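Local coordinates for protein sylvaticin (Pythium sylvaticum, PDB 2POS) that is a secreted alpha-elicitin-like protein that, as in related elicitins, probably binds sterols and may trigger defence responses in plants, at residues A[22-34]-A[46-59]. Numbering follows the deposited sequence.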
loop_
_atom_site.group_PDB
_atom_site.type_symbol
_atom_site.label_atom_id
_atom_site.label_comp_id
_atom_site.label_asym_id
_atom_site.label_seq_id
_atom_site.Cartn_x
_atom_site.Cartn_y
_atom_site.Cartn_z
ATOM N N PRO A 22 -5.028 5.663 -12.298
ATOM C CA PRO A 22 -6.199 4.788 -12.430
ATOM C C PRO A 22 -6.039 3.417 -11.764
ATOM O O PRO A 22 -7.041 2.811 -11.381
ATOM C CB PRO A 22 -6.355 4.631 -13.954
ATOM C CG PRO A 22 -5.709 5.846 -14.519
ATOM C CD PRO A 22 -4.531 6.109 -13.614
ATOM N N ALA A 23 -4.798 2.950 -11.616
ATOM C CA ALA A 23 -4.535 1.628 -11.035
ATOM C C ALA A 23 -5.004 1.559 -9.584
ATOM O O ALA A 23 -5.353 0.479 -9.097
ATOM C CB ALA A 23 -3.059 1.273 -11.142
ATOM N N LEU A 24 -5.015 2.705 -8.899
ATOM C CA LEU A 24 -5.468 2.751 -7.501
ATOM C C LEU A 24 -6.913 2.272 -7.383
ATOM O O LEU A 24 -7.199 1.337 -6.640
ATOM C CB LEU A 24 -5.314 4.152 -6.886
ATOM C CG LEU A 24 -5.810 4.305 -5.438
ATOM C CD1 LEU A 24 -4.902 3.573 -4.449
ATOM C CD2 LEU A 24 -5.953 5.777 -5.050
ATOM N N SER A 25 -7.814 2.916 -8.125
ATOM C CA SER A 25 -9.229 2.579 -8.094
ATOM C C SER A 25 -9.488 1.135 -8.531
ATOM O O SER A 25 -10.269 0.423 -7.896
ATOM C CB SER A 25 -10.022 3.561 -8.962
ATOM O OG SER A 25 -11.375 3.160 -9.085
ATOM N N VAL A 26 -8.835 0.701 -9.608
ATOM C CA VAL A 26 -9.046 -0.659 -10.118
ATOM C C VAL A 26 -8.623 -1.710 -9.096
ATOM O O VAL A 26 -9.347 -2.676 -8.857
ATOM C CB VAL A 26 -8.329 -0.912 -11.466
ATOM C CG1 VAL A 26 -8.538 -2.364 -11.923
ATOM C CG2 VAL A 26 -8.827 0.056 -12.519
ATOM N N CYS A 27 -7.459 -1.506 -8.481
ATOM C CA CYS A 27 -6.945 -2.451 -7.496
ATOM C C CYS A 27 -7.829 -2.501 -6.252
ATOM O O CYS A 27 -8.172 -3.588 -5.782
ATOM C CB CYS A 27 -5.504 -2.100 -7.118
ATOM S SG CYS A 27 -4.759 -3.237 -5.924
ATOM N N GLN A 28 -8.214 -1.330 -5.743
ATOM C CA GLN A 28 -9.050 -1.238 -4.547
ATOM C C GLN A 28 -10.427 -1.854 -4.776
ATOM O O GLN A 28 -10.904 -2.643 -3.950
ATOM C CB GLN A 28 -9.180 0.219 -4.081
ATOM C CG GLN A 28 -7.863 0.811 -3.556
ATOM C CD GLN A 28 -8.022 2.221 -3.017
ATOM O OE1 GLN A 28 -7.262 2.648 -2.148
ATOM N NE2 GLN A 28 -9.008 2.956 -3.535
ATOM N N ASP A 29 -11.044 -1.533 -5.910
ATOM C CA ASP A 29 -12.362 -2.084 -6.234
ATOM C C ASP A 29 -12.334 -3.592 -6.458
ATOM O O ASP A 29 -13.265 -4.291 -6.064
ATOM C CB ASP A 29 -12.960 -1.390 -7.461
ATOM C CG ASP A 29 -13.347 0.059 -7.191
ATOM O OD1 ASP A 29 -13.257 0.511 -6.029
ATOM O OD2 ASP A 29 -13.749 0.750 -8.149
ATOM N N ALA A 30 -11.264 -4.089 -7.078
ATOM C CA ALA A 30 -11.131 -5.519 -7.360
ATOM C C ALA A 30 -10.918 -6.338 -6.094
ATOM O O ALA A 30 -11.446 -7.445 -5.966
ATOM C CB ALA A 30 -9.994 -5.769 -8.344
ATOM N N SER A 31 -10.145 -5.789 -5.158
ATOM C CA SER A 31 -9.690 -6.561 -4.002
ATOM C C SER A 31 -10.427 -6.266 -2.701
ATOM O O SER A 31 -10.446 -7.110 -1.804
ATOM C CB SER A 31 -8.190 -6.340 -3.790
ATOM O OG SER A 31 -7.935 -5.012 -3.387
ATOM N N GLY A 32 -11.003 -5.068 -2.590
ATOM C CA GLY A 32 -11.598 -4.626 -1.333
ATOM C C GLY A 32 -10.579 -4.061 -0.352
ATOM O O GLY A 32 -10.955 -3.594 0.731
ATOM N N TRP A 33 -9.293 -4.136 -0.712
ATOM C CA TRP A 33 -8.220 -3.519 0.082
ATOM C C TRP A 33 -8.080 -2.050 -0.275
ATOM O O TRP A 33 -8.044 -1.696 -1.454
ATOM C CB TRP A 33 -6.880 -4.223 -0.150
ATOM C CG TRP A 33 -5.705 -3.509 0.462
ATOM C CD1 TRP A 33 -5.378 -3.459 1.784
ATOM C CD2 TRP A 33 -4.702 -2.748 -0.226
ATOM N NE1 TRP A 33 -4.232 -2.717 1.968
ATOM C CE2 TRP A 33 -3.798 -2.267 0.749
ATOM C CE3 TRP A 33 -4.482 -2.426 -1.571
ATOM C CZ2 TRP A 33 -2.688 -1.481 0.420
ATOM C CZ3 TRP A 33 -3.375 -1.641 -1.900
ATOM C CH2 TRP A 33 -2.492 -1.185 -0.910
ATOM N N GLN A 34 -7.973 -1.200 0.743
ATOM C CA GLN A 34 -7.849 0.235 0.517
ATOM C C GLN A 34 -6.472 0.762 0.901
ATOM O O GLN A 34 -5.959 0.458 1.981
ATOM C CB GLN A 34 -8.938 1.006 1.273
ATOM C CG GLN A 34 -10.366 0.446 1.103
ATOM C CD GLN A 34 -10.823 0.349 -0.355
ATOM O OE1 GLN A 34 -11.382 -0.673 -0.782
ATOM N NE2 GLN A 34 -10.596 1.411 -1.120
ATOM N N GLN A 46 -8.017 -10.558 0.554
ATOM C CA GLN A 46 -7.735 -9.390 -0.280
ATOM C C GLN A 46 -6.486 -9.598 -1.106
ATOM O O GLN A 46 -6.467 -9.278 -2.297
ATOM C CB GLN A 46 -7.601 -8.133 0.578
ATOM C CG GLN A 46 -8.926 -7.657 1.154
ATOM C CD GLN A 46 -8.754 -6.684 2.304
ATOM O OE1 GLN A 46 -7.644 -6.462 2.790
ATOM N NE2 GLN A 46 -9.861 -6.102 2.753
ATOM N N LEU A 47 -5.452 -10.154 -0.476
ATOM C CA LEU A 47 -4.196 -10.429 -1.168
ATOM C C LEU A 47 -4.391 -11.376 -2.358
ATOM O O LEU A 47 -3.833 -11.154 -3.436
ATOM C CB LEU A 47 -3.152 -10.991 -0.194
ATOM C CG LEU A 47 -1.748 -11.214 -0.754
ATOM C CD1 LEU A 47 -1.146 -9.903 -1.263
ATOM C CD2 LEU A 47 -0.849 -11.826 0.318
ATOM N N LYS A 48 -5.180 -12.433 -2.150
ATOM C CA LYS A 48 -5.553 -13.374 -3.207
ATOM C C LYS A 48 -6.076 -12.627 -4.428
ATOM O O LYS A 48 -5.640 -12.867 -5.556
ATOM C CB LYS A 48 -6.643 -14.324 -2.692
ATOM C CG LYS A 48 -7.068 -15.429 -3.659
ATOM C CD LYS A 48 -6.377 -16.758 -3.381
ATOM C CE LYS A 48 -5.136 -16.939 -4.248
ATOM N NZ LYS A 48 -4.497 -18.275 -4.065
ATOM N N LEU A 49 -7.021 -11.727 -4.182
ATOM C CA LEU A 49 -7.611 -10.917 -5.237
ATOM C C LEU A 49 -6.589 -9.983 -5.883
ATOM O O LEU A 49 -6.525 -9.888 -7.102
ATOM C CB LEU A 49 -8.805 -10.130 -4.696
ATOM C CG LEU A 49 -10.081 -10.956 -4.482
ATOM C CD1 LEU A 49 -11.014 -10.288 -3.481
ATOM C CD2 LEU A 49 -10.791 -11.188 -5.813
ATOM N N MET A 50 -5.774 -9.324 -5.060
ATOM C CA MET A 50 -4.737 -8.418 -5.561
ATOM C C MET A 50 -3.752 -9.141 -6.471
ATOM O O MET A 50 -3.384 -8.629 -7.531
ATOM C CB MET A 50 -3.966 -7.792 -4.397
ATOM C CG MET A 50 -4.756 -6.772 -3.611
ATOM S SD MET A 50 -3.855 -6.204 -2.160
ATOM C CE MET A 50 -2.664 -5.106 -2.919
ATOM N N CYS A 51 -3.338 -10.337 -6.051
ATOM C CA CYS A 51 -2.344 -11.116 -6.786
ATOM C C CYS A 51 -2.822 -11.567 -8.169
ATOM O O CYS A 51 -2.006 -11.911 -9.014
ATOM C CB CYS A 51 -1.871 -12.308 -5.948
ATOM S SG CYS A 51 -0.931 -11.792 -4.480
ATOM N N GLY A 52 -4.135 -11.565 -8.384
ATOM C CA GLY A 52 -4.699 -11.870 -9.698
ATOM C C GLY A 52 -5.163 -10.655 -10.490
ATOM O O GLY A 52 -5.859 -10.795 -11.502
ATOM N N THR A 53 -4.771 -9.464 -10.040
ATOM C CA THR A 53 -5.187 -8.210 -10.669
ATOM C C THR A 53 -3.944 -7.459 -11.141
ATOM O O THR A 53 -3.143 -6.990 -10.323
ATOM C CB THR A 53 -6.020 -7.350 -9.684
ATOM O OG1 THR A 53 -7.129 -8.117 -9.191
ATOM C CG2 THR A 53 -6.545 -6.069 -10.347
ATOM N N ALA A 54 -3.765 -7.369 -12.458
ATOM C CA ALA A 54 -2.589 -6.706 -13.026
ATOM C C ALA A 54 -2.398 -5.308 -12.453
ATOM O O ALA A 54 -1.274 -4.894 -12.165
ATOM C CB ALA A 54 -2.678 -6.642 -14.551
ATOM N N GLU A 55 -3.506 -4.594 -12.279
ATOM C CA GLU A 55 -3.470 -3.209 -11.810
ATOM C C GLU A 55 -2.939 -3.070 -10.387
ATOM O O GLU A 55 -2.396 -2.023 -10.026
ATOM C CB GLU A 55 -4.847 -2.568 -11.932
ATOM C CG GLU A 55 -5.258 -2.296 -13.384
ATOM C CD GLU A 55 -5.954 -3.470 -14.068
ATOM O OE1 GLU A 55 -6.061 -4.579 -13.488
ATOM O OE2 GLU A 55 -6.409 -3.269 -15.214
ATOM N N CYS A 56 -3.097 -4.117 -9.579
ATOM C CA CYS A 56 -2.500 -4.111 -8.238
ATOM C C CYS A 56 -0.975 -4.123 -8.297
ATOM O O CYS A 56 -0.317 -3.437 -7.522
ATOM C CB CYS A 56 -3.039 -5.255 -7.384
ATOM S SG CYS A 56 -4.760 -5.024 -6.923
ATOM N N PHE A 57 -0.411 -4.867 -9.241
ATOM C CA PHE A 57 1.039 -4.832 -9.470
ATOM C C PHE A 57 1.481 -3.453 -9.954
ATOM O O PHE A 57 2.507 -2.934 -9.518
ATOM C CB PHE A 57 1.462 -5.918 -10.459
ATOM C CG PHE A 57 1.305 -7.309 -9.918
ATOM C CD1 PHE A 57 0.070 -7.953 -9.964
ATOM C CD2 PHE A 57 2.388 -7.973 -9.347
ATOM C CE1 PHE A 57 -0.087 -9.239 -9.452
ATOM C CE2 PHE A 57 2.239 -9.269 -8.838
ATOM C CZ PHE A 57 1.004 -9.897 -8.892
ATOM N N THR A 58 0.695 -2.865 -10.856
ATOM C CA THR A 58 0.945 -1.506 -11.327
ATOM C C THR A 58 0.904 -0.518 -10.164
ATOM O O THR A 58 1.786 0.343 -10.037
ATOM C CB THR A 58 -0.075 -1.099 -12.415
ATOM O OG1 THR A 58 -0.022 -2.063 -13.477
ATOM C CG2 THR A 58 0.234 0.296 -12.978
ATOM N N LEU A 59 -0.111 -0.651 -9.317
ATOM C CA LEU A 59 -0.246 0.218 -8.161
ATOM C C LEU A 59 0.952 0.083 -7.227
ATOM O O LEU A 59 1.528 1.085 -6.800
ATOM C CB LEU A 59 -1.541 -0.082 -7.396
ATOM C CG LEU A 59 -1.704 0.689 -6.084
ATOM C CD1 LEU A 59 -1.717 2.197 -6.312
ATOM C CD2 LEU A 59 -2.972 0.244 -5.360
#
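Ala23 opens the contact by setting CB 3.5 Å from Glu55 O, with Thr58 and Leu59 alongside. Leu24 meets Leu59 methyl to methyl, CD1 to CD1 at 3.9 Å. The CG1 branch of Val26 lies against the bent chain of Glu55. The Cys27 side chain is a knob in the hole formed by Met50, Glu55, Cys56 and Leu59, and is covalently joined to one of them: with SG anti to the backbone N (chi1 -179°), it bonds Cys56 SG at 2.0 Å. This disulfide clamps helix 22-31 to helix 54-64 in the mainly helical, disulfide-linked elicitin domain. Ala30 touches Thr53, and Ser31 CB presses tightly on Met50 CG at 3.5 Å. Ser31 OG donates a hydrogen bond to Cys27 O (2.8 Å) and accepts one from Trp33 N, an ST turn. Gln46 CG lies 3.4 Å from Ser31 O, its chain running on beside Gly32. In the loop beyond, Trp33 meets Met50 SD in an oblique Met-aromatic contact, and Leu59 CD2 reaches the ring edge. Helix 22-31 runs 133° from helix 46-51 and 130° from helix 54-59, both roughly 50° from antiparallel, while helix 82-92 packs on Trp33 and Met50 through Leu85 and Phe89.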